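Local coordinates for Lmo0131 protein (Listeria monocytogenes, PDB 4Q6J), which is of unknown function but has the EAL-domain TIM barrel and, as in its family, may act on the bacterial messenger cyclic di-GMP, at residues N18-Y23 against Q70-E75; Q80-G85 against H115-E120; S89-I94 against C121-I126. All coordinates share one frame; numbering follows the deposited sequence.

Contact 1 of 3, residues N18-Y23 against Q70-E75; sequences NSYLLY and QDFVAE. With EDO (1,2-ethanediol), chain P.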
loop_
_atom_site.group_PDB
_atom_site.type_symbol
_atom_site.label_atom_id
_atom_site.label_comp_id
_atom_site.label_asym_id
_atom_site.label_seq_id
_atom_site.Cartn_x
_atom_site.Cartn_y
_atom_site.Cartn_z
ATOM N N ASN B 18 -21.278 -5.933 21.269
ATOM C CA ASN B 18 -20.210 -6.944 21.238
ATOM C C ASN B 18 -20.775 -8.282 20.821
ATOM O O ASN B 18 -20.505 -9.336 21.412
ATOM C CB ASN B 18 -19.482 -7.066 22.576
ATOM C CG ASN B 18 -18.201 -6.255 22.611
ATOM O OD1 ASN B 18 -17.440 -6.241 21.642
ATOM N ND2 ASN B 18 -17.964 -5.563 23.720
ATOM N N SER B 19 -21.581 -8.215 19.783
ATOM C CA SER B 19 -22.346 -9.334 19.329
ATOM C C SER B 19 -21.559 -10.187 18.291
ATOM O O SER B 19 -21.902 -10.198 17.115
ATOM C CB SER B 19 -23.651 -8.761 18.761
ATOM O OG SER B 19 -24.581 -9.761 18.491
ATOM N N TYR B 20 -20.510 -10.892 18.732
ATOM C CA TYR B 20 -19.675 -11.699 17.828
ATOM C C TYR B 20 -19.955 -13.177 18.002
ATOM O O TYR B 20 -20.434 -13.584 19.049
ATOM C CB TYR B 20 -18.189 -11.454 18.090
ATOM C CG TYR B 20 -17.748 -10.011 17.968
ATOM C CD1 TYR B 20 -17.566 -9.423 16.729
ATOM C CD2 TYR B 20 -17.495 -9.246 19.090
ATOM C CE1 TYR B 20 -17.166 -8.108 16.607
ATOM C CE2 TYR B 20 -17.094 -7.936 18.983
ATOM C CZ TYR B 20 -16.925 -7.371 17.740
ATOM O OH TYR B 20 -16.522 -6.062 17.643
ATOM N N LEU B 21 -19.664 -13.970 16.979
ATOM C CA LEU B 21 -19.674 -15.426 17.103
ATOM C C LEU B 21 -18.344 -15.934 16.624
ATOM O O LEU B 21 -17.801 -15.393 15.700
ATOM C CB LEU B 21 -20.750 -16.057 16.213
ATOM C CG LEU B 21 -22.226 -15.760 16.469
ATOM C CD1 LEU B 21 -23.059 -16.362 15.369
ATOM C CD2 LEU B 21 -22.630 -16.304 17.802
ATOM N N LEU B 22 -17.805 -16.987 17.224
ATOM C CA LEU B 22 -16.608 -17.572 16.651
ATOM C C LEU B 22 -17.040 -18.835 15.898
ATOM O O LEU B 22 -17.662 -19.725 16.473
ATOM C CB LEU B 22 -15.571 -17.887 17.724
ATOM C CG LEU B 22 -14.151 -18.089 17.208
ATOM C CD1 LEU B 22 -13.650 -16.796 16.617
ATOM C CD2 LEU B 22 -13.200 -18.604 18.281
ATOM N N TYR B 23 -16.752 -18.875 14.597
ATOM C CA TYR B 23 -17.000 -20.049 13.790
ATOM C C TYR B 23 -15.683 -20.762 13.633
ATOM O O TYR B 23 -14.629 -20.184 13.925
ATOM C CB TYR B 23 -17.581 -19.654 12.435
ATOM C CG TYR B 23 -19.076 -19.361 12.430
ATOM C CD1 TYR B 23 -19.790 -19.211 13.623
ATOM C CD2 TYR B 23 -19.776 -19.258 11.232
ATOM C CE1 TYR B 23 -21.139 -18.956 13.623
ATOM C CE2 TYR B 23 -21.142 -18.997 11.218
ATOM C CZ TYR B 23 -21.815 -18.850 12.414
ATOM O OH TYR B 23 -23.168 -18.593 12.399
ATOM N N GLN B 70 -10.839 -8.774 19.203
ATOM C CA GLN B 70 -9.696 -9.662 19.478
ATOM C C GLN B 70 -9.891 -10.381 20.789
ATOM O O GLN B 70 -9.709 -11.574 20.866
ATOM C CB GLN B 70 -8.349 -8.908 19.526
ATOM C CG GLN B 70 -7.827 -8.429 18.218
ATOM C CD GLN B 70 -7.731 -9.503 17.141
ATOM O OE1 GLN B 70 -7.360 -10.659 17.388
ATOM N NE2 GLN B 70 -8.080 -9.116 15.933
ATOM N N ASP B 71 -10.269 -9.620 21.818
ATOM C CA ASP B 71 -10.471 -10.163 23.145
ATOM C C ASP B 71 -11.534 -11.262 23.079
ATOM O O ASP B 71 -11.338 -12.362 23.596
ATOM C CB ASP B 71 -10.865 -9.046 24.135
ATOM C CG ASP B 71 -9.678 -8.143 24.563
ATOM O OD1 ASP B 71 -8.511 -8.364 24.181
ATOM O OD2 ASP B 71 -9.924 -7.177 25.313
ATOM N N PHE B 72 -12.645 -10.967 22.407
ATOM C CA PHE B 72 -13.705 -11.946 22.191
ATOM C C PHE B 72 -13.130 -13.222 21.567
ATOM O O PHE B 72 -13.323 -14.324 22.080
ATOM C CB PHE B 72 -14.821 -11.384 21.277
ATOM C CG PHE B 72 -15.815 -12.447 20.823
ATOM C CD1 PHE B 72 -16.949 -12.726 21.564
ATOM C CD2 PHE B 72 -15.584 -13.203 19.686
ATOM C CE1 PHE B 72 -17.827 -13.725 21.150
ATOM C CE2 PHE B 72 -16.443 -14.189 19.294
ATOM C CZ PHE B 72 -17.551 -14.456 20.012
ATOM N N VAL B 73 -12.437 -13.052 20.442
ATOM C CA VAL B 73 -11.841 -14.158 19.703
ATOM C C VAL B 73 -10.927 -14.988 20.612
ATOM O O VAL B 73 -11.041 -16.192 20.652
ATOM C CB VAL B 73 -11.099 -13.620 18.453
ATOM C CG1 VAL B 73 -10.228 -14.654 17.817
ATOM C CG2 VAL B 73 -12.121 -13.089 17.466
ATOM N N ALA B 74 -10.056 -14.344 21.372
ATOM C CA ALA B 74 -9.144 -15.099 22.202
ATOM C C ALA B 74 -9.838 -15.814 23.356
ATOM O O ALA B 74 -9.550 -16.976 23.645
ATOM C CB ALA B 74 -8.059 -14.223 22.706
ATOM N N GLU B 75 -10.744 -15.128 24.027
ATOM C CA GLU B 75 -11.412 -15.750 25.156
ATOM C C GLU B 75 -12.338 -16.901 24.773
ATOM O O GLU B 75 -12.361 -17.935 25.430
ATOM C CB GLU B 75 -12.138 -14.690 25.961
ATOM C CG GLU B 75 -11.160 -13.637 26.334
ATOM C CD GLU B 75 -11.723 -12.542 27.204
ATOM O OE1 GLU B 75 -12.857 -12.698 27.725
ATOM O OE2 GLU B 75 -11.010 -11.520 27.368
HETATM C C1 EDO P . -7.263 -12.382 25.656
HETATM O O1 EDO P . -8.651 -12.150 25.917
HETATM C C2 EDO P . -6.566 -11.209 24.950
HETATM O O2 EDO P . -7.294 -10.651 23.841
#
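The Phe72 ring carries Tyr20 CB on one face, with Leu22 N in plane at its edge. This is strand-helix packing of an alpha/beta barrel: strand 20-29 lies against helix 66-83, and the axes of strand segment 20-23 and helix segment 70-75 come within 8.8 Å. Tyr20 CB sits 3.4 Å from the ring centroid and only 10° off the normal, a CH-pi contact in which a methylene presses on the middle of the aromatic face. The two rings themselves meet obliquely, with planes at 47°, and Tyr20 CD2 comes close to Phe72 CG. Phe72 holds CG anti to its backbone N (chi1 170°), directed at the strand; at the far end of the ring Phe72 CZ lies 3.2 Å from Tyr20 O. A flat, wide side chain suits this place, since it can meet a methylene with its face and the peptide between Leu21 and Leu22 with its rim. Leu22 adds branched bulk beyond that rim: its CB lies 4.1 Å from Phe72 CE2, and its isobutyl group crosses Val73 at about a right angle. Tyr20 also packs on Val42 and Leu44 of strand 35-45, which leaves it buried, while Leu22 continues along the helix onto Thr76 and Ala77. On the helix, Asp71 forms a salt bridge with Arg67 and accepts a bond from 1,2-ethanediol, O2 to OD1, at 2.6 Å. Across the contact, the hydrophobic seam finishes with Leu22 CD1 placed 4.1 Å from Val73 CG2.

Contact 2 of 3, residues Q80-G85 against H115-E120; sequences QINQLG and HLKYPE. With EDO (1,2-ethanediol), chain O.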
loop_
_atom_site.group_PDB
_atom_site.type_symbol
_atom_site.label_atom_id
_atom_site.label_comp_id
_atom_site.label_asym_id
_atom_site.label_seq_id
_atom_site.Cartn_x
_atom_site.Cartn_y
_atom_site.Cartn_z
ATOM N N GLN B 80 -13.118 -22.800 24.330
ATOM C CA GLN B 80 -13.378 -23.915 23.429
ATOM C C GLN B 80 -12.285 -25.007 23.422
ATOM O O GLN B 80 -12.586 -26.199 23.332
ATOM C CB GLN B 80 -13.587 -23.396 22.025
ATOM C CG GLN B 80 -14.193 -24.428 21.084
ATOM C CD GLN B 80 -15.458 -25.056 21.633
ATOM O OE1 GLN B 80 -15.444 -26.162 22.163
ATOM N NE2 GLN B 80 -16.560 -24.343 21.505
ATOM N N ILE B 81 -11.025 -24.594 23.484
ATOM C CA ILE B 81 -9.902 -25.516 23.539
ATOM C C ILE B 81 -9.987 -26.284 24.840
ATOM O O ILE B 81 -9.834 -27.507 24.849
ATOM C CB ILE B 81 -8.586 -24.757 23.485
ATOM C CG1 ILE B 81 -8.388 -24.131 22.114
ATOM C CG2 ILE B 81 -7.425 -25.665 23.801
ATOM C CD1 ILE B 81 -7.273 -23.100 22.113
ATOM N N ASN B 82 -10.234 -25.561 25.936
ATOM C CA ASN B 82 -10.373 -26.194 27.254
ATOM C C ASN B 82 -11.437 -27.259 27.249
ATOM O O ASN B 82 -11.233 -28.321 27.797
ATOM C CB ASN B 82 -10.690 -25.184 28.365
ATOM C CG ASN B 82 -9.510 -24.310 28.710
ATOM O OD1 ASN B 82 -8.360 -24.607 28.377
ATOM N ND2 ASN B 82 -9.792 -23.227 29.395
ATOM N N GLN B 83 -12.566 -26.968 26.615
ATOM C CA GLN B 83 -13.642 -27.949 26.519
ATOM C C GLN B 83 -13.247 -29.245 25.791
ATOM O O GLN B 83 -13.691 -30.311 26.177
ATOM C CB GLN B 83 -14.905 -27.345 25.893
ATOM C CG GLN B 83 -16.131 -28.218 26.057
ATOM C CD GLN B 83 -16.443 -29.094 24.845
ATOM O OE1 GLN B 83 -17.353 -29.932 24.881
ATOM N NE2 GLN B 83 -15.703 -28.895 23.769
ATOM N N LEU B 84 -12.414 -29.153 24.763
ATOM C CA LEU B 84 -12.135 -30.297 23.902
ATOM C C LEU B 84 -11.026 -31.161 24.449
ATOM O O LEU B 84 -10.492 -32.001 23.747
ATOM C CB LEU B 84 -11.807 -29.859 22.470
ATOM C CG LEU B 84 -13.021 -29.248 21.766
ATOM C CD1 LEU B 84 -12.632 -28.478 20.522
ATOM C CD2 LEU B 84 -14.026 -30.319 21.426
ATOM N N GLY B 85 -10.667 -30.949 25.698
ATOM C CA GLY B 85 -9.801 -31.882 26.367
ATOM C C GLY B 85 -8.415 -32.018 25.778
ATOM O O GLY B 85 -7.717 -32.984 26.052
ATOM N N HIS B 115 -5.555 -18.811 31.894
ATOM C CA HIS B 115 -6.819 -19.430 31.489
ATOM C C HIS B 115 -6.726 -20.695 30.624
ATOM O O HIS B 115 -7.622 -21.527 30.660
ATOM C CB HIS B 115 -7.668 -18.404 30.709
ATOM C CG HIS B 115 -8.034 -17.184 31.494
ATOM N ND1 HIS B 115 -9.261 -17.029 32.095
ATOM C CD2 HIS B 115 -7.339 -16.048 31.757
ATOM C CE1 HIS B 115 -9.302 -15.861 32.711
ATOM N NE2 HIS B 115 -8.148 -15.249 32.525
ATOM N N LEU B 116 -5.699 -20.813 29.799
ATOM C CA LEU B 116 -5.701 -21.869 28.821
ATOM C C LEU B 116 -5.057 -23.081 29.444
ATOM O O LEU B 116 -3.924 -23.027 29.878
ATOM C CB LEU B 116 -4.984 -21.455 27.553
ATOM C CG LEU B 116 -4.882 -22.528 26.479
ATOM C CD1 LEU B 116 -6.242 -23.102 26.145
ATOM C CD2 LEU B 116 -4.233 -21.919 25.250
ATOM N N LYS B 117 -5.794 -24.174 29.516
ATOM C CA LYS B 117 -5.254 -25.350 30.171
ATOM C C LYS B 117 -4.337 -26.143 29.231
ATOM O O LYS B 117 -3.478 -26.879 29.690
ATOM C CB LYS B 117 -6.386 -26.228 30.751
ATOM C CG LYS B 117 -7.252 -25.507 31.788
ATOM C CD LYS B 117 -6.349 -24.609 32.631
ATOM C CE LYS B 117 -7.036 -24.003 33.832
ATOM N NZ LYS B 117 -7.504 -25.048 34.771
ATOM N N TYR B 118 -4.519 -25.962 27.924
ATOM C CA TYR B 118 -3.787 -26.691 26.892
ATOM C C TYR B 118 -3.109 -25.723 25.931
ATOM O O TYR B 118 -3.527 -25.589 24.786
ATOM C CB TYR B 118 -4.738 -27.606 26.111
ATOM C CG TYR B 118 -5.609 -28.391 27.035
ATOM C CD1 TYR B 118 -5.051 -29.338 27.898
ATOM C CD2 TYR B 118 -6.976 -28.170 27.098
ATOM C CE1 TYR B 118 -5.830 -30.049 28.791
ATOM C CE2 TYR B 118 -7.783 -28.886 27.990
ATOM C CZ TYR B 118 -7.193 -29.834 28.832
ATOM O OH TYR B 118 -7.966 -30.544 29.713
ATOM N N PRO B 119 -2.052 -25.061 26.401
ATOM C CA PRO B 119 -1.390 -24.037 25.594
ATOM C C PRO B 119 -0.897 -24.574 24.254
ATOM O O PRO B 119 -0.927 -23.832 23.267
ATOM C CB PRO B 119 -0.227 -23.595 26.480
ATOM C CG PRO B 119 -0.082 -24.661 27.499
ATOM C CD PRO B 119 -1.443 -25.178 27.732
ATOM N N GLU B 120 -0.495 -25.846 24.208
ATOM C CA GLU B 120 -0.038 -26.456 22.972
ATOM C C GLU B 120 -1.146 -26.585 21.893
ATOM O O GLU B 120 -0.855 -26.842 20.716
ATOM C CB GLU B 120 0.620 -27.815 23.260
ATOM C CG GLU B 120 -0.319 -29.009 23.423
ATOM C CD GLU B 120 -0.944 -29.136 24.810
ATOM O OE1 GLU B 120 -0.615 -28.322 25.686
ATOM O OE2 GLU B 120 -1.780 -30.046 25.022
HETATM C C1 EDO O . -6.603 -11.646 33.223
HETATM O O1 EDO O . -7.577 -12.657 33.437
HETATM C C2 EDO O . -5.608 -12.117 32.177
HETATM O O2 EDO O . -4.367 -12.375 32.770
HETATM O O HOH W 1 -10.607 -29.971 30.008
#
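Asn82 lends its side-chain amide to the loop backbone at His115-Lys117 as though it were one more peptide group: OD1 accepts from Lys117 N at 2.8 Å, while ND2 donates to His115 O at 3.0 Å. Both bonds are nearly straight, 168° and 166° at the hydrogen, and His115 O lies close to the amide plane. Asn82 CG stands anti to its carbonyl carbon (chi1 -72°). Asparagine suits the position because one short, flat group offers a donor and an acceptor side by side, matching a C=O and an N-H two residues apart where helix 102-115 has just ended. The pair of bonds fixes the rotation of the amide, and Leu116 CD1 packs 3.4 Å from OD1.

Tyr118 covers the helix end beside it. Gly85 C lies over one face of its ring toward the rim, and Lys117 CB sits over the centre of the opposite face. At the ring edge Tyr118 CE2 is 3.5 Å from Asn82 O, and the same carbonyl takes a hydrogen bond from a water, 2.8 Å away, that is also bonded to Tyr118 OH. Gly85 follows the helix with positive phi, a conformation that favours glycine, and brings bare backbone against the ring. Beside these polar links, Ile81 CG2 meets Leu116 CD1 at 3.7 Å, two branched aliphatic ends that suit a buried seam. The contact thus ties the C-terminal end of helix 66-83 to the loop leading from helix 102-115 into strand 122-127; Ile81 reaches inward to Ile90 of strand 89-95, and both Ile81 and Leu116 rest on Leu122 of strand 122-127.

Contact 3 of 3, residues S89-I94 against C121-I126; sequences SISINI and CLEIEI. With EDO (1,2-ethanediol), chain N.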
loop_
_atom_site.group_PDB
_atom_site.type_symbol
_atom_site.label_atom_id
_atom_site.label_comp_id
_atom_site.label_asym_id
_atom_site.label_seq_id
_atom_site.Cartn_x
_atom_site.Cartn_y
_atom_site.Cartn_z
ATOM N N SER B 89 -6.503 -28.584 18.263
ATOM C CA SER B 89 -5.994 -27.206 18.269
ATOM C C SER B 89 -7.009 -26.236 17.688
ATOM O O SER B 89 -7.831 -26.608 16.873
ATOM C CB SER B 89 -4.661 -27.080 17.529
ATOM O OG SER B 89 -4.849 -27.212 16.142
ATOM N N ILE B 90 -6.974 -24.995 18.158
ATOM C CA ILE B 90 -7.799 -23.936 17.588
ATOM C C ILE B 90 -6.933 -22.706 17.365
ATOM O O ILE B 90 -6.220 -22.285 18.265
ATOM C CB ILE B 90 -9.008 -23.584 18.484
ATOM C CG1 ILE B 90 -9.917 -24.813 18.652
ATOM C CG2 ILE B 90 -9.781 -22.392 17.897
ATOM C CD1 ILE B 90 -11.185 -24.560 19.415
ATOM N N SER B 91 -6.985 -22.147 16.159
ATOM C CA SER B 91 -6.242 -20.910 15.864
ATOM C C SER B 91 -7.095 -19.654 16.023
ATOM O O SER B 91 -8.314 -19.710 15.859
ATOM C CB SER B 91 -5.635 -20.934 14.460
ATOM O OG SER B 91 -6.646 -20.963 13.497
ATOM N N ILE B 92 -6.438 -18.535 16.344
ATOM C CA ILE B 92 -7.058 -17.214 16.308
ATOM C C ILE B 92 -6.245 -16.284 15.424
ATOM O O ILE B 92 -5.018 -16.329 15.418
ATOM C CB ILE B 92 -7.200 -16.558 17.706
ATOM C CG1 ILE B 92 -5.840 -16.351 18.354
ATOM C CG2 ILE B 92 -8.096 -17.386 18.614
ATOM C CD1 ILE B 92 -5.947 -15.905 19.787
ATOM N N ASN B 93 -6.952 -15.445 14.681
ATOM C CA ASN B 93 -6.323 -14.500 13.793
ATOM C C ASN B 93 -5.953 -13.267 14.561
ATOM O O ASN B 93 -6.815 -12.620 15.156
ATOM C CB ASN B 93 -7.283 -14.139 12.666
ATOM C CG ASN B 93 -7.534 -15.296 11.751
ATOM O OD1 ASN B 93 -6.733 -16.226 11.679
ATOM N ND2 ASN B 93 -8.643 -15.267 11.060
ATOM N N ILE B 94 -4.672 -12.942 14.569
ATOM C CA ILE B 94 -4.233 -11.714 15.190
ATOM C C ILE B 94 -3.454 -10.925 14.159
ATOM O O ILE B 94 -2.471 -11.403 13.613
ATOM C CB ILE B 94 -3.343 -11.975 16.390
ATOM C CG1 ILE B 94 -4.115 -12.782 17.431
ATOM C CG2 ILE B 94 -2.886 -10.662 17.002
ATOM C CD1 ILE B 94 -3.302 -13.176 18.591
ATOM N N CYS B 121 -2.402 -26.396 22.295
ATOM C CA CYS B 121 -3.525 -26.494 21.379
ATOM C C CYS B 121 -4.007 -25.138 20.873
ATOM O O CYS B 121 -5.018 -25.064 20.195
ATOM C CB CYS B 121 -4.664 -27.209 22.050
ATOM S SG CYS B 121 -4.242 -28.899 22.430
ATOM N N LEU B 122 -3.309 -24.064 21.228
ATOM C CA LEU B 122 -3.605 -22.754 20.638
ATOM C C LEU B 122 -2.580 -22.443 19.576
ATOM O O LEU B 122 -1.405 -22.715 19.755
ATOM C CB LEU B 122 -3.653 -21.605 21.666
ATOM C CG LEU B 122 -3.933 -20.180 21.147
ATOM C CD1 LEU B 122 -5.411 -19.972 20.979
ATOM C CD2 LEU B 122 -3.369 -19.173 22.112
ATOM N N GLU B 123 -3.070 -21.850 18.485
ATOM C CA GLU B 123 -2.255 -21.345 17.391
ATOM C C GLU B 123 -2.597 -19.857 17.164
ATOM O O GLU B 123 -3.753 -19.504 16.999
ATOM C CB GLU B 123 -2.536 -22.170 16.135
ATOM C CG GLU B 123 -1.976 -21.592 14.868
ATOM C CD GLU B 123 -2.286 -22.499 13.655
ATOM O OE1 GLU B 123 -2.148 -23.727 13.810
ATOM O OE2 GLU B 123 -2.680 -22.006 12.573
ATOM N N ILE B 124 -1.583 -19.001 17.218
ATOM C CA ILE B 124 -1.728 -17.616 16.792
ATOM C C ILE B 124 -1.432 -17.571 15.315
ATOM O O ILE B 124 -0.338 -17.907 14.898
ATOM C CB ILE B 124 -0.746 -16.685 17.510
ATOM C CG1 ILE B 124 -1.120 -16.540 18.989
ATOM C CG2 ILE B 124 -0.685 -15.321 16.832
ATOM C CD1 ILE B 124 -0.133 -15.717 19.793
ATOM N N GLU B 125 -2.435 -17.178 14.535
ATOM C CA GLU B 125 -2.303 -17.047 13.097
ATOM C C GLU B 125 -2.160 -15.573 12.732
ATOM O O GLU B 125 -3.068 -14.774 12.935
ATOM C CB GLU B 125 -3.495 -17.662 12.375
ATOM C CG GLU B 125 -3.490 -17.283 10.920
ATOM C CD GLU B 125 -4.584 -17.932 10.116
ATOM O OE1 GLU B 125 -5.214 -18.878 10.589
ATOM O OE2 GLU B 125 -4.818 -17.494 8.976
ATOM N N ILE B 126 -0.999 -15.207 12.218
ATOM C CA ILE B 126 -0.672 -13.818 11.945
ATOM C C ILE B 126 -1.335 -13.411 10.635
ATOM O O ILE B 126 -1.137 -14.066 9.606
ATOM C CB ILE B 126 0.875 -13.587 11.879
ATOM C CG1 ILE B 126 1.555 -14.123 13.139
ATOM C CG2 ILE B 126 1.205 -12.108 11.631
ATOM C CD1 ILE B 126 3.028 -14.236 13.009
HETATM C C1 EDO N . -1.673 -26.469 11.561
HETATM O O1 EDO N . -2.326 -25.193 11.648
HETATM C C2 EDO N . -2.622 -27.597 11.929
HETATM O O2 EDO N . -3.635 -27.743 10.928
HETATM O O HOH W 2 -5.212 -22.093 11.314
#
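Glu123 and Glu125 both hold CG anti to the backbone N (chi1 168° and 169°) and run extended beyond it, while Ser91 places OG between its backbone N and carbonyl carbon (chi1 65°). The three side chains share one face of the sheet, and a water joins them: it lies 2.8 Å from Ser91 OG, 2.8 Å from Glu123 OE2 and a longer 3.3 Å from Glu125 OE1. The longer Glu125 contact is probably the weakest of the three. Serine suits the spot because its short hydroxyl reaches the water without crowding the long carboxylates, which rise beside it. Glu123 OE1 also accepts a bond from 1,2-ethanediol O1 at 2.6 Å, and Glu123 OE2 bonds to Ser153. Asn93 stands alongside Glu125, pointing the same way.

The backbones are paired as parallel beta strands of a TIM barrel by five hydrogen bonds. They run from Ile90 N to Cys121 O, 2.8 Å, through to Ile94 N with Glu125 O. Glu123 N reaches Ile90 O from above the carbonyl plane, and at 3.2 Å this bond is the longest of the five; Ser91 CA adds a CA-H...O contact to Glu123 O. On the other face, beta-branched and aliphatic residues suit a covering by helices: Ile94 CD1 packs 3.8 Å from Ile124 CG2, and Ile92 CD1 lies 4.3 Å from Leu122 CD1. Strand 35-45 flanks strand 89-95, strand 151-154 flanks strand 122-127, helix 66-83 covers Ile90 and Ile92, and helix 102-115 lies over Ile94 and Ile124.

Helix 66-83 serves contacts 1 and 2, whose centres are 16 Å apart: residues 70-75, in its first half, face strand 20-29 and its C-terminal end faces the 115-120 loop. Contact 3 joins two barrel strands, its centre 13 Å from that of contact 1 and 12 Å from that of contact 2. Val73 CG1 meets Ile92 CG2 at 3.6 Å, and Leu116 CD2 meets Leu122 CB at 3.6 Å, so one apolar layer runs through all three. Contact 1 is buried between a sheet strand and its covering helix; contact 2 is partly open to solvent. Asn93 and Glu125, with Glu39 and Asp155 beside them, probably correspond to the metal-binding residues of EAL phosphodiesterases; no metal is described here.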